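Local coordinates for NEQ263 (Nanoarchaeum equitans Kin4-M, PDB 5BN3), which probably binds ATP as a subunit of an archaeal A-type ATP synthase, in whose catalytic core it pairs with the alpha chain NeqA, at residues B[7-19]-B[29-43]. Residues are numbered along the deposited sequence; the frame is centred on the assembly and turned at random.
Sequences PLIAVELENPMLG and AIVIAAYENKALALL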
loop_
_atom_site.group_PDB
_atom_site.type_symbol
_atom_site.label_atom_id
_atom_site.label_comp_id
_atom_site.label_asym_id
_atom_site.label_seq_id
_atom_site.Cartn_x
_atom_site.Cartn_y
_atom_site.Cartn_z
ATOM N N PRO B 7 -26.745 -16.235 -0.616
ATOM C CA PRO B 7 -27.063 -17.521 -1.247
ATOM C C PRO B 7 -26.464 -18.733 -0.530
ATOM O O PRO B 7 -26.441 -19.815 -1.119
ATOM C CB PRO B 7 -26.415 -17.381 -2.625
ATOM C CG PRO B 7 -25.209 -16.539 -2.360
ATOM C CD PRO B 7 -25.594 -15.577 -1.260
ATOM N N LEU B 8 -25.994 -18.569 0.705
ATOM C CA LEU B 8 -25.314 -19.665 1.397
ATOM C C LEU B 8 -26.212 -20.452 2.353
ATOM O O LEU B 8 -26.970 -19.873 3.133
ATOM C CB LEU B 8 -24.088 -19.151 2.160
ATOM C CG LEU B 8 -23.224 -20.223 2.833
ATOM C CD1 LEU B 8 -22.556 -21.094 1.788
ATOM C CD2 LEU B 8 -22.183 -19.609 3.757
ATOM N N ILE B 9 -26.121 -21.778 2.278
ATOM C CA ILE B 9 -26.728 -22.650 3.279
ATOM C C ILE B 9 -25.686 -23.599 3.866
ATOM O O ILE B 9 -24.808 -24.093 3.156
ATOM C CB ILE B 9 -27.938 -23.453 2.730
ATOM C CG1 ILE B 9 -27.517 -24.399 1.604
ATOM C CG2 ILE B 9 -29.033 -22.516 2.254
ATOM C CD1 ILE B 9 -28.646 -25.286 1.093
ATOM N N ALA B 10 -25.771 -23.825 5.175
ATOM C CA ALA B 10 -24.940 -24.825 5.833
ATOM C C ALA B 10 -25.830 -26.012 6.158
ATOM O O ALA B 10 -26.922 -25.845 6.707
ATOM C CB ALA B 10 -24.316 -24.269 7.092
ATOM N N VAL B 11 -25.364 -27.210 5.825
ATOM C CA VAL B 11 -26.235 -28.374 5.873
ATOM C C VAL B 11 -25.522 -29.668 6.283
ATOM O O VAL B 11 -24.329 -29.842 6.030
ATOM C CB VAL B 11 -26.981 -28.525 4.529
ATOM C CG1 VAL B 11 -26.703 -29.870 3.882
ATOM C CG2 VAL B 11 -28.466 -28.297 4.732
ATOM N N GLU B 12 -26.264 -30.563 6.932
ATOM C CA GLU B 12 -25.712 -31.829 7.399
ATOM C C GLU B 12 -25.987 -32.928 6.376
ATOM O O GLU B 12 -27.141 -33.199 6.042
ATOM C CB GLU B 12 -26.319 -32.212 8.753
ATOM C CG GLU B 12 -26.487 -31.050 9.733
ATOM C CD GLU B 12 -27.756 -30.242 9.494
ATOM O OE1 GLU B 12 -28.468 -30.514 8.502
ATOM O OE2 GLU B 12 -28.043 -29.330 10.300
ATOM N N LEU B 13 -24.923 -33.553 5.877
ATOM C CA LEU B 13 -25.045 -34.608 4.874
ATOM C C LEU B 13 -24.170 -35.805 5.223
ATOM O O LEU B 13 -23.030 -35.644 5.655
ATOM C CB LEU B 13 -24.638 -34.089 3.491
ATOM C CG LEU B 13 -25.472 -33.012 2.800
ATOM C CD1 LEU B 13 -24.867 -32.644 1.453
ATOM C CD2 LEU B 13 -26.899 -33.475 2.621
ATOM N N GLU B 14 -24.702 -37.007 5.028
ATOM C CA GLU B 14 -23.895 -38.213 5.156
ATOM C C GLU B 14 -22.994 -38.332 3.933
ATOM O O GLU B 14 -23.481 -38.426 2.806
ATOM C CB GLU B 14 -24.780 -39.437 5.284
ATOM N N ASN B 15 -21.684 -38.320 4.168
ATOM C CA ASN B 15 -20.681 -38.402 3.103
ATOM C C ASN B 15 -20.878 -37.409 1.952
ATOM O O ASN B 15 -21.225 -37.804 0.838
ATOM C CB ASN B 15 -20.575 -39.834 2.567
ATOM C CG ASN B 15 -20.121 -40.822 3.627
ATOM O OD1 ASN B 15 -19.604 -40.435 4.677
ATOM N ND2 ASN B 15 -20.305 -42.107 3.351
ATOM N N PRO B 16 -20.642 -36.115 2.220
ATOM C CA PRO B 16 -20.814 -35.062 1.211
ATOM C C PRO B 16 -19.860 -35.228 0.033
ATOM O O PRO B 16 -18.722 -35.666 0.218
ATOM C CB PRO B 16 -20.458 -33.783 1.975
ATOM C CG PRO B 16 -20.618 -34.131 3.418
ATOM C CD PRO B 16 -20.220 -35.568 3.517
ATOM N N MET B 17 -20.328 -34.879 -1.161
ATOM C CA MET B 17 -19.500 -34.909 -2.360
ATOM C C MET B 17 -19.185 -33.482 -2.792
ATOM O O MET B 17 -20.082 -32.647 -2.889
ATOM C CB MET B 17 -20.225 -35.650 -3.487
ATOM C CG MET B 17 -19.595 -35.490 -4.866
ATOM S SD MET B 17 -20.663 -36.112 -6.186
ATOM C CE MET B 17 -20.833 -37.829 -5.698
ATOM N N LEU B 18 -17.910 -33.205 -3.042
ATOM C CA LEU B 18 -17.492 -31.882 -3.499
ATOM C C LEU B 18 -18.092 -31.594 -4.874
ATOM O O LEU B 18 -17.875 -32.351 -5.821
ATOM C CB LEU B 18 -15.967 -31.808 -3.577
ATOM C CG LEU B 18 -15.248 -30.532 -3.127
ATOM C CD1 LEU B 18 -14.108 -30.202 -4.083
ATOM C CD2 LEU B 18 -16.200 -29.353 -2.985
ATOM N N GLY B 19 -18.853 -30.508 -4.980
ATOM C CA GLY B 19 -19.458 -30.124 -6.244
ATOM C C GLY B 19 -20.835 -30.721 -6.486
ATOM O O GLY B 19 -21.436 -30.503 -7.537
ATOM N N ALA B 29 -28.924 -26.415 -5.281
ATOM C CA ALA B 29 -27.709 -25.874 -4.679
ATOM C C ALA B 29 -26.493 -26.695 -5.079
ATOM O O ALA B 29 -26.617 -27.860 -5.456
ATOM C CB ALA B 29 -27.835 -25.818 -3.166
ATOM N N ILE B 30 -25.317 -26.078 -4.996
ATOM C CA ILE B 30 -24.064 -26.772 -5.260
ATOM C C ILE B 30 -23.248 -26.840 -3.978
ATOM O O ILE B 30 -23.009 -25.813 -3.343
ATOM C CB ILE B 30 -23.222 -26.043 -6.326
ATOM C CG1 ILE B 30 -24.004 -25.895 -7.635
ATOM C CG2 ILE B 30 -21.908 -26.773 -6.564
ATOM C CD1 ILE B 30 -24.364 -27.209 -8.293
ATOM N N VAL B 31 -22.822 -28.041 -3.596
ATOM C CA VAL B 31 -21.959 -28.203 -2.428
ATOM C C VAL B 31 -20.564 -27.674 -2.753
ATOM O O VAL B 31 -19.904 -28.172 -3.662
ATOM C CB VAL B 31 -21.868 -29.678 -1.991
ATOM C CG1 VAL B 31 -20.893 -29.832 -0.839
ATOM C CG2 VAL B 31 -23.242 -30.194 -1.589
ATOM N N ILE B 32 -20.124 -26.661 -2.011
ATOM C CA ILE B 32 -18.838 -26.021 -2.278
ATOM C C ILE B 32 -17.785 -26.347 -1.220
ATOM O O ILE B 32 -16.609 -26.026 -1.388
ATOM C CB ILE B 32 -18.979 -24.488 -2.403
ATOM C CG1 ILE B 32 -19.577 -23.898 -1.124
ATOM C CG2 ILE B 32 -19.832 -24.125 -3.607
ATOM C CD1 ILE B 32 -19.618 -22.380 -1.104
ATOM N N ALA B 33 -18.208 -26.977 -0.128
ATOM C CA ALA B 33 -17.279 -27.379 0.927
ATOM C C ALA B 33 -17.770 -28.631 1.648
ATOM O O ALA B 33 -18.977 -28.831 1.800
ATOM C CB ALA B 33 -17.073 -26.248 1.916
ATOM N N ALA B 34 -16.834 -29.464 2.098
ATOM C CA ALA B 34 -17.185 -30.716 2.763
ATOM C C ALA B 34 -16.143 -31.170 3.782
ATOM O O ALA B 34 -15.003 -31.469 3.423
ATOM C CB ALA B 34 -17.411 -31.809 1.729
ATOM N N TYR B 35 -16.542 -31.219 5.050
ATOM C CA TYR B 35 -15.713 -31.792 6.108
ATOM C C TYR B 35 -16.571 -32.744 6.936
ATOM O O TYR B 35 -17.613 -32.341 7.464
ATOM C CB TYR B 35 -15.125 -30.700 7.007
ATOM C CG TYR B 35 -13.995 -31.191 7.889
ATOM C CD1 TYR B 35 -14.250 -31.857 9.080
ATOM C CD2 TYR B 35 -12.672 -30.990 7.526
ATOM C CE1 TYR B 35 -13.216 -32.313 9.882
ATOM C CE2 TYR B 35 -11.632 -31.444 8.318
ATOM C CZ TYR B 35 -11.910 -32.104 9.496
ATOM O OH TYR B 35 -10.880 -32.553 10.290
ATOM N N GLU B 36 -16.125 -33.994 7.050
ATOM C CA GLU B 36 -16.904 -35.053 7.695
ATOM C C GLU B 36 -18.325 -35.098 7.148
ATOM O O GLU B 36 -18.533 -35.456 5.993
ATOM C CB GLU B 36 -16.927 -34.890 9.220
ATOM C CG GLU B 36 -15.560 -34.933 9.899
ATOM C CD GLU B 36 -14.972 -36.331 10.005
ATOM O OE1 GLU B 36 -15.482 -37.260 9.346
ATOM O OE2 GLU B 36 -13.988 -36.498 10.758
ATOM N N ASN B 37 -19.295 -34.718 7.976
ATOM C CA ASN B 37 -20.694 -34.696 7.556
ATOM C C ASN B 37 -21.275 -33.286 7.457
ATOM O O ASN B 37 -22.496 -33.109 7.413
ATOM C CB ASN B 37 -21.558 -35.560 8.480
ATOM C CG ASN B 37 -21.535 -35.083 9.917
ATOM O OD1 ASN B 37 -20.475 -34.777 10.463
ATOM N ND2 ASN B 37 -22.708 -35.013 10.539
ATOM N N LYS B 38 -20.398 -32.289 7.421
ATOM C CA LYS B 38 -20.823 -30.902 7.267
ATOM C C LYS B 38 -20.605 -30.431 5.833
ATOM O O LYS B 38 -19.549 -30.675 5.244
ATOM C CB LYS B 38 -20.055 -29.991 8.228
ATOM C CG LYS B 38 -20.117 -30.409 9.691
ATOM C CD LYS B 38 -21.544 -30.437 10.213
ATOM C CE LYS B 38 -21.579 -30.695 11.714
ATOM N NZ LYS B 38 -20.824 -31.921 12.092
ATOM N N ALA B 39 -21.604 -29.758 5.272
ATOM C CA ALA B 39 -21.493 -29.225 3.919
ATOM C C ALA B 39 -21.938 -27.770 3.846
ATOM O O ALA B 39 -22.844 -27.349 4.567
ATOM C CB ALA B 39 -22.299 -30.066 2.947
ATOM N N LEU B 40 -21.291 -27.006 2.972
ATOM C CA LEU B 40 -21.751 -25.666 2.639
ATOM C C LEU B 40 -22.242 -25.704 1.199
ATOM O O LEU B 40 -21.599 -26.310 0.341
ATOM C CB LEU B 40 -20.623 -24.641 2.786
ATOM C CG LEU B 40 -19.999 -24.438 4.169
ATOM C CD1 LEU B 40 -19.007 -23.277 4.167
ATOM C CD2 LEU B 40 -21.068 -24.217 5.220
ATOM N N ALA B 41 -23.382 -25.077 0.931
ATOM C CA ALA B 41 -23.929 -25.081 -0.421
ATOM C C ALA B 41 -24.353 -23.695 -0.893
ATOM O O ALA B 41 -24.740 -22.843 -0.092
ATOM C CB ALA B 41 -25.087 -26.060 -0.528
ATOM N N LEU B 42 -24.280 -23.480 -2.205
ATOM C CA LEU B 42 -24.690 -22.215 -2.804
ATOM C C LEU B 42 -25.985 -22.382 -3.582
ATOM O O LEU B 42 -26.061 -23.188 -4.511
ATOM C CB LEU B 42 -23.605 -21.678 -3.739
ATOM C CG LEU B 42 -22.396 -21.022 -3.079
ATOM C CD1 LEU B 42 -21.459 -20.452 -4.121
ATOM C CD2 LEU B 42 -22.861 -19.933 -2.147
ATOM N N LEU B 43 -26.997 -21.607 -3.204
ATOM C CA LEU B 43 -28.297 -21.658 -3.861
ATOM C C LEU B 43 -28.220 -21.150 -5.298
ATOM O O LEU B 43 -27.472 -20.217 -5.599
ATOM C CB LEU B 43 -29.317 -20.842 -3.065
ATOM C CG LEU B 43 -29.551 -21.313 -1.628
ATOM C CD1 LEU B 43 -30.374 -20.305 -0.848
ATOM C CD2 LEU B 43 -30.236 -22.663 -1.632
#
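Pro-16 brings its ring CD to 3.0 Å from Glu-36 O, a carbonyl oxygen that this contact buries without any partner in the model; the approach is a C-H contact at most, not a hydrogen bond. The same ring packs CB against Ala-34 CB at 3.6 Å; a methyl suits a spot where a larger side chain would meet the ring. Here segment 7-19 rounds the end of the hairpin 29-43: strand 8-12 pairs antiparallel with strand 38-43, then the chain passes the turn at Tyr-35 to Lys-38 and returns beside strand 28-35. Gly-19 N donates a hydrogen bond to Val-31 O (2.9 Å), and a glycine fits there because at its positive phi a CB would press on the preceding carbonyl.

Along the ladder, Ile-9 and Ala-41 form a hydrogen-bonded pair, and the bond from Ala-41 N to Ile-9 O is 2.8 Å long with an N-H...O angle of 167°. Ile-9 CG1 stands between N and the carbonyl carbon (chi1 63°), which lays it against Ala-41 CB at 3.6 Å, while CG2 meets Leu-43 CD1 at 4.0 Å, the two side chains crossing at about a right angle. With an alanine here, a gap would probably open beside Ala-41 CB and Leu-43 would probably be freer to turn. On the other face, the small Ala-10 CB accepts Leu-40 CD2 at 3.7 Å, and Leu-8 CD1 reaches Leu-42 CD2 at 4.1 Å. Ile-32 and Ala-33 both oppose Leu-40 in a classic beta bulge.

Ala-34 and Tyr-35 continue the sheet into a strand of a neighbouring alpha chain. Backbone bonds thus set the register, while apolar packing favours the buried face of Ile-9, Val-11, Ala-39 and Ala-41 over the one that turns polar toward Glu-12 and Lys-38.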